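Local coordinates for envelopment polyprotein (PDB 7A56), which probably drives fusion of the viral and host membranes during cell entry, as the class II fusion glycoprotein Gc of Schmallenberg virus, at residues A129-P140 and C167-S178. Sequence-based numbering, arbitrary orientation.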
loop_
_atom_site.group_PDB
_atom_site.type_symbol
_atom_site.label_atom_id
_atom_site.label_comp_id
_atom_site.label_asym_id
_atom_site.label_seq_id
_atom_site.Cartn_x
_atom_site.Cartn_y
_atom_site.Cartn_z
ATOM N N ALA A 129 37.743 -16.967 12.351
ATOM C CA ALA A 129 38.609 -17.133 11.174
ATOM C C ALA A 129 39.376 -18.460 11.229
ATOM O O ALA A 129 39.714 -18.972 12.300
ATOM C CB ALA A 129 39.648 -15.977 11.023
ATOM N N LYS A 130 39.635 -19.017 10.053
ATOM C CA LYS A 130 40.590 -20.106 9.897
ATOM C C LYS A 130 41.541 -19.754 8.762
ATOM O O LYS A 130 41.155 -19.053 7.833
ATOM C CB LYS A 130 39.907 -21.437 9.590
ATOM C CG LYS A 130 38.668 -21.679 10.446
ATOM C CD LYS A 130 38.442 -23.161 10.553
ATOM C CE LYS A 130 37.148 -23.509 11.277
ATOM N NZ LYS A 130 36.923 -24.967 11.073
ATOM N N HIS A 131 42.783 -20.253 8.831
ATOM C CA HIS A 131 43.668 -20.040 7.680
ATOM C C HIS A 131 44.727 -21.122 7.635
ATOM O O HIS A 131 45.027 -21.786 8.642
ATOM C CB HIS A 131 44.346 -18.655 7.693
ATOM C CG HIS A 131 45.443 -18.545 8.699
ATOM N ND1 HIS A 131 45.203 -18.270 10.029
ATOM C CD2 HIS A 131 46.792 -18.686 8.581
ATOM C CE1 HIS A 131 46.350 -18.236 10.686
ATOM N NE2 HIS A 131 47.331 -18.483 9.829
ATOM N N GLU A 132 45.286 -21.309 6.439
ATOM C CA GLU A 132 46.419 -22.202 6.227
ATOM C C GLU A 132 47.371 -21.570 5.216
ATOM O O GLU A 132 47.006 -20.672 4.456
ATOM C CB GLU A 132 45.997 -23.568 5.684
ATOM C CG GLU A 132 44.757 -24.144 6.289
ATOM C CD GLU A 132 45.023 -25.234 7.293
ATOM O OE1 GLU A 132 44.040 -25.934 7.654
ATOM O OE2 GLU A 132 46.194 -25.383 7.732
ATOM N N GLU A 133 48.583 -22.082 5.164
ATOM C CA GLU A 133 49.451 -21.715 4.050
ATOM C C GLU A 133 50.134 -22.960 3.527
ATOM O O GLU A 133 50.312 -23.925 4.263
ATOM C CB GLU A 133 50.502 -20.640 4.413
ATOM C CG GLU A 133 51.563 -21.009 5.359
ATOM C CD GLU A 133 52.544 -19.843 5.569
ATOM O OE1 GLU A 133 52.196 -18.933 6.346
ATOM O OE2 GLU A 133 53.635 -19.815 4.950
ATOM N N VAL A 134 50.512 -22.920 2.244
ATOM C CA VAL A 134 51.293 -23.967 1.605
ATOM C C VAL A 134 52.500 -23.344 0.892
ATOM O O VAL A 134 52.421 -22.255 0.300
ATOM C CB VAL A 134 50.441 -24.827 0.638
ATOM C CG1 VAL A 134 49.186 -25.348 1.339
ATOM C CG2 VAL A 134 50.058 -24.052 -0.587
ATOM N N CYS A 135 53.622 -24.055 0.982
ATOM C CA CYS A 135 54.920 -23.572 0.516
ATOM C C CYS A 135 54.978 -23.495 -1.004
ATOM O O CYS A 135 55.420 -22.477 -1.568
ATOM C CB CYS A 135 55.999 -24.508 1.051
ATOM S SG CYS A 135 57.648 -24.311 0.270
ATOM N N THR A 136 54.445 -24.519 -1.679
ATOM C CA THR A 136 54.485 -24.634 -3.126
ATOM C C THR A 136 53.110 -24.979 -3.697
ATOM O O THR A 136 52.198 -25.419 -2.990
ATOM C CB THR A 136 55.501 -25.703 -3.566
ATOM O OG1 THR A 136 55.719 -25.532 -4.956
ATOM C CG2 THR A 136 54.908 -27.074 -3.347
ATOM N N GLY A 137 52.951 -24.742 -4.996
ATOM C CA GLY A 137 51.682 -24.991 -5.647
ATOM C C GLY A 137 50.796 -23.771 -5.629
ATOM O O GLY A 137 51.083 -22.752 -4.996
ATOM N N LYS A 138 49.677 -23.879 -6.339
ATOM C CA LYS A 138 48.739 -22.779 -6.403
ATOM C C LYS A 138 47.628 -22.980 -5.368
ATOM O O LYS A 138 47.522 -24.029 -4.724
ATOM C CB LYS A 138 48.167 -22.647 -7.820
ATOM C CG LYS A 138 47.228 -23.751 -8.164
ATOM C CD LYS A 138 47.396 -24.238 -9.591
ATOM C CE LYS A 138 47.087 -23.174 -10.602
ATOM N NZ LYS A 138 45.609 -23.012 -10.846
ATOM N N CYS A 139 46.855 -21.921 -5.166
ATOM C CA CYS A 139 45.761 -21.961 -4.192
ATOM C C CYS A 139 44.805 -23.094 -4.564
ATOM O O CYS A 139 44.564 -23.323 -5.752
ATOM C CB CYS A 139 45.045 -20.626 -4.182
ATOM S SG CYS A 139 46.001 -19.264 -3.485
ATOM N N PRO A 140 44.291 -23.852 -3.590
ATOM C CA PRO A 140 43.326 -24.924 -3.910
ATOM C C PRO A 140 42.015 -24.352 -4.456
ATOM O O PRO A 140 41.682 -23.190 -4.219
ATOM C CB PRO A 140 43.110 -25.617 -2.558
ATOM C CG PRO A 140 43.332 -24.495 -1.531
ATOM C CD PRO A 140 44.538 -23.746 -2.140
ATOM N N CYS A 167 60.960 -23.583 3.551
ATOM C CA CYS A 167 60.479 -23.302 2.205
ATOM C C CYS A 167 61.467 -22.413 1.455
ATOM O O CYS A 167 61.924 -21.402 1.982
ATOM C CB CYS A 167 59.090 -22.637 2.294
ATOM S SG CYS A 167 58.263 -22.396 0.708
ATOM N N LEU A 168 61.773 -22.765 0.211
ATOM C CA LEU A 168 62.624 -21.918 -0.620
ATOM C C LEU A 168 61.944 -21.494 -1.915
ATOM O O LEU A 168 62.634 -21.048 -2.851
ATOM C CB LEU A 168 63.932 -22.664 -0.944
ATOM C CG LEU A 168 64.694 -23.180 0.263
ATOM C CD1 LEU A 168 65.736 -24.195 -0.181
ATOM C CD2 LEU A 168 65.387 -21.995 0.888
ATOM N N ALA A 169 60.624 -21.673 -2.016
ATOM C CA ALA A 169 59.878 -21.340 -3.215
ATOM C C ALA A 169 59.794 -19.823 -3.410
ATOM O O ALA A 169 59.842 -19.027 -2.455
ATOM C CB ALA A 169 58.467 -21.956 -3.139
ATOM N N ILE A 170 59.732 -19.421 -4.672
ATOM C CA ILE A 170 59.750 -18.012 -5.060
ATOM C C ILE A 170 58.541 -17.793 -5.942
ATOM O O ILE A 170 58.368 -18.512 -6.936
ATOM C CB ILE A 170 61.031 -17.617 -5.831
ATOM C CG1 ILE A 170 62.272 -17.941 -5.008
ATOM C CG2 ILE A 170 60.940 -16.128 -6.231
ATOM C CD1 ILE A 170 62.418 -17.175 -3.722
ATOM N N ASN A 171 57.719 -16.811 -5.593
ATOM C CA ASN A 171 56.545 -16.478 -6.386
ATOM C C ASN A 171 55.657 -17.717 -6.582
ATOM O O ASN A 171 55.209 -18.034 -7.692
ATOM C CB ASN A 171 56.977 -15.828 -7.715
ATOM C CG ASN A 171 57.207 -14.330 -7.554
ATOM O OD1 ASN A 171 56.506 -13.677 -6.761
ATOM N ND2 ASN A 171 58.195 -13.784 -8.231
ATOM N N ASP A 172 55.398 -18.416 -5.465
ATOM C CA ASP A 172 54.757 -19.726 -5.488
ATOM C C ASP A 172 54.048 -19.928 -4.147
ATOM O O ASP A 172 54.222 -19.149 -3.202
ATOM C CB ASP A 172 55.810 -20.817 -5.801
ATOM C CG ASP A 172 55.206 -22.217 -6.091
ATOM O OD1 ASP A 172 53.999 -22.436 -6.445
ATOM O OD2 ASP A 172 55.967 -23.168 -5.963
ATOM N N GLY A 173 53.248 -20.980 -4.050
ATOM C CA GLY A 173 52.531 -21.210 -2.806
ATOM C C GLY A 173 51.283 -20.380 -2.672
ATOM O O GLY A 173 50.883 -19.612 -3.557
ATOM N N CYS A 174 50.657 -20.514 -1.503
ATOM C CA CYS A 174 49.389 -19.846 -1.291
ATOM C C CYS A 174 49.170 -19.619 0.200
ATOM O O CYS A 174 49.644 -20.399 1.038
ATOM C CB CYS A 174 48.252 -20.674 -1.883
ATOM S SG CYS A 174 46.510 -19.979 -1.629
ATOM N N LEU A 175 48.407 -18.571 0.513
ATOM C CA LEU A 175 47.925 -18.341 1.869
ATOM C C LEU A 175 46.433 -18.127 1.741
ATOM O O LEU A 175 46.002 -17.261 0.963
ATOM C CB LEU A 175 48.600 -17.130 2.529
ATOM C CG LEU A 175 48.183 -16.662 3.918
ATOM C CD1 LEU A 175 48.465 -17.705 4.971
ATOM C CD2 LEU A 175 48.885 -15.377 4.276
ATOM N N TYR A 176 45.649 -18.940 2.448
ATOM C CA TYR A 176 44.190 -18.844 2.262
ATOM C C TYR A 176 43.461 -19.048 3.584
ATOM O O TYR A 176 44.039 -19.488 4.580
ATOM C CB TYR A 176 43.702 -19.880 1.212
ATOM C CG TYR A 176 43.989 -21.316 1.553
ATOM C CD1 TYR A 176 45.186 -21.932 1.153
ATOM C CD2 TYR A 176 43.060 -22.084 2.250
ATOM C CE1 TYR A 176 45.442 -23.265 1.469
ATOM C CE2 TYR A 176 43.315 -23.413 2.572
ATOM C CZ TYR A 176 44.489 -23.992 2.178
ATOM O OH TYR A 176 44.692 -25.308 2.507
ATOM N N GLY A 177 42.175 -18.717 3.590
ATOM C CA GLY A 177 41.366 -19.080 4.726
ATOM C C GLY A 177 39.908 -18.720 4.501
ATOM O O GLY A 177 39.458 -18.525 3.362
ATOM N N SER A 178 39.181 -18.658 5.620
ATOM C CA SER A 178 37.749 -18.329 5.596
ATOM C C SER A 178 37.388 -17.599 6.886
ATOM O O SER A 178 38.121 -17.655 7.887
ATOM C CB SER A 178 36.895 -19.586 5.421
ATOM O OG SER A 178 37.292 -20.583 6.340
#
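The Tyr176 ring is sandwiched: Pro140 lies over one face, its CG 4.0 Å from the ring centroid in a CH-pi contact, and Glu132 lends its backbone O and, off-centre, its CB to the opposite face. Val134 CG1 comes up at the ring edge, 4.3 Å from Tyr176 CE1. With CG set between the backbone N and the carbonyl carbon, chi1 of 60° turns the ring across the strand gap to Glu132, where Pro140 closes on its other face. Beneath it, strands 129-134 and 172-178 pair antiparallel through six backbone hydrogen bonds, two each for Lys130 with Ser178, Glu132 with Tyr176 and Val134 with Cys174. Leu175 goes to the other face of the sheet with His131 and Glu133, its CD1 3.6 Å from Glu133 CB; the carboxylate of Glu133 pairs with Lys292.

Past Val134 the chain doubles back across the face that carries Cys174 and Tyr176, and Cys139 SG bonds to Cys174 SG (chi3 97°), which puts Pro140 against the tyrosine. A second disulfide, Cys135 to Cys167, closes the far end. Between them Asp172 grips the turn: OD2 takes the Thr136 OG1 hydroxyl at 2.6 Å on its syn side, while OD1 receives weak bonds from Gly137 N and Gly173 N.

Strand 150-158 pairs along the other side of 172-178, its Ser158 and Glu155 bonding Cys135 O and Cys139 N, and Arg297 of the second subunit bonds Pro140 O. Two disulfides and one carboxylate thus tie 135-139 to 167-174, consistent with the disulfide-rich tip of an elongated class II fusion domain.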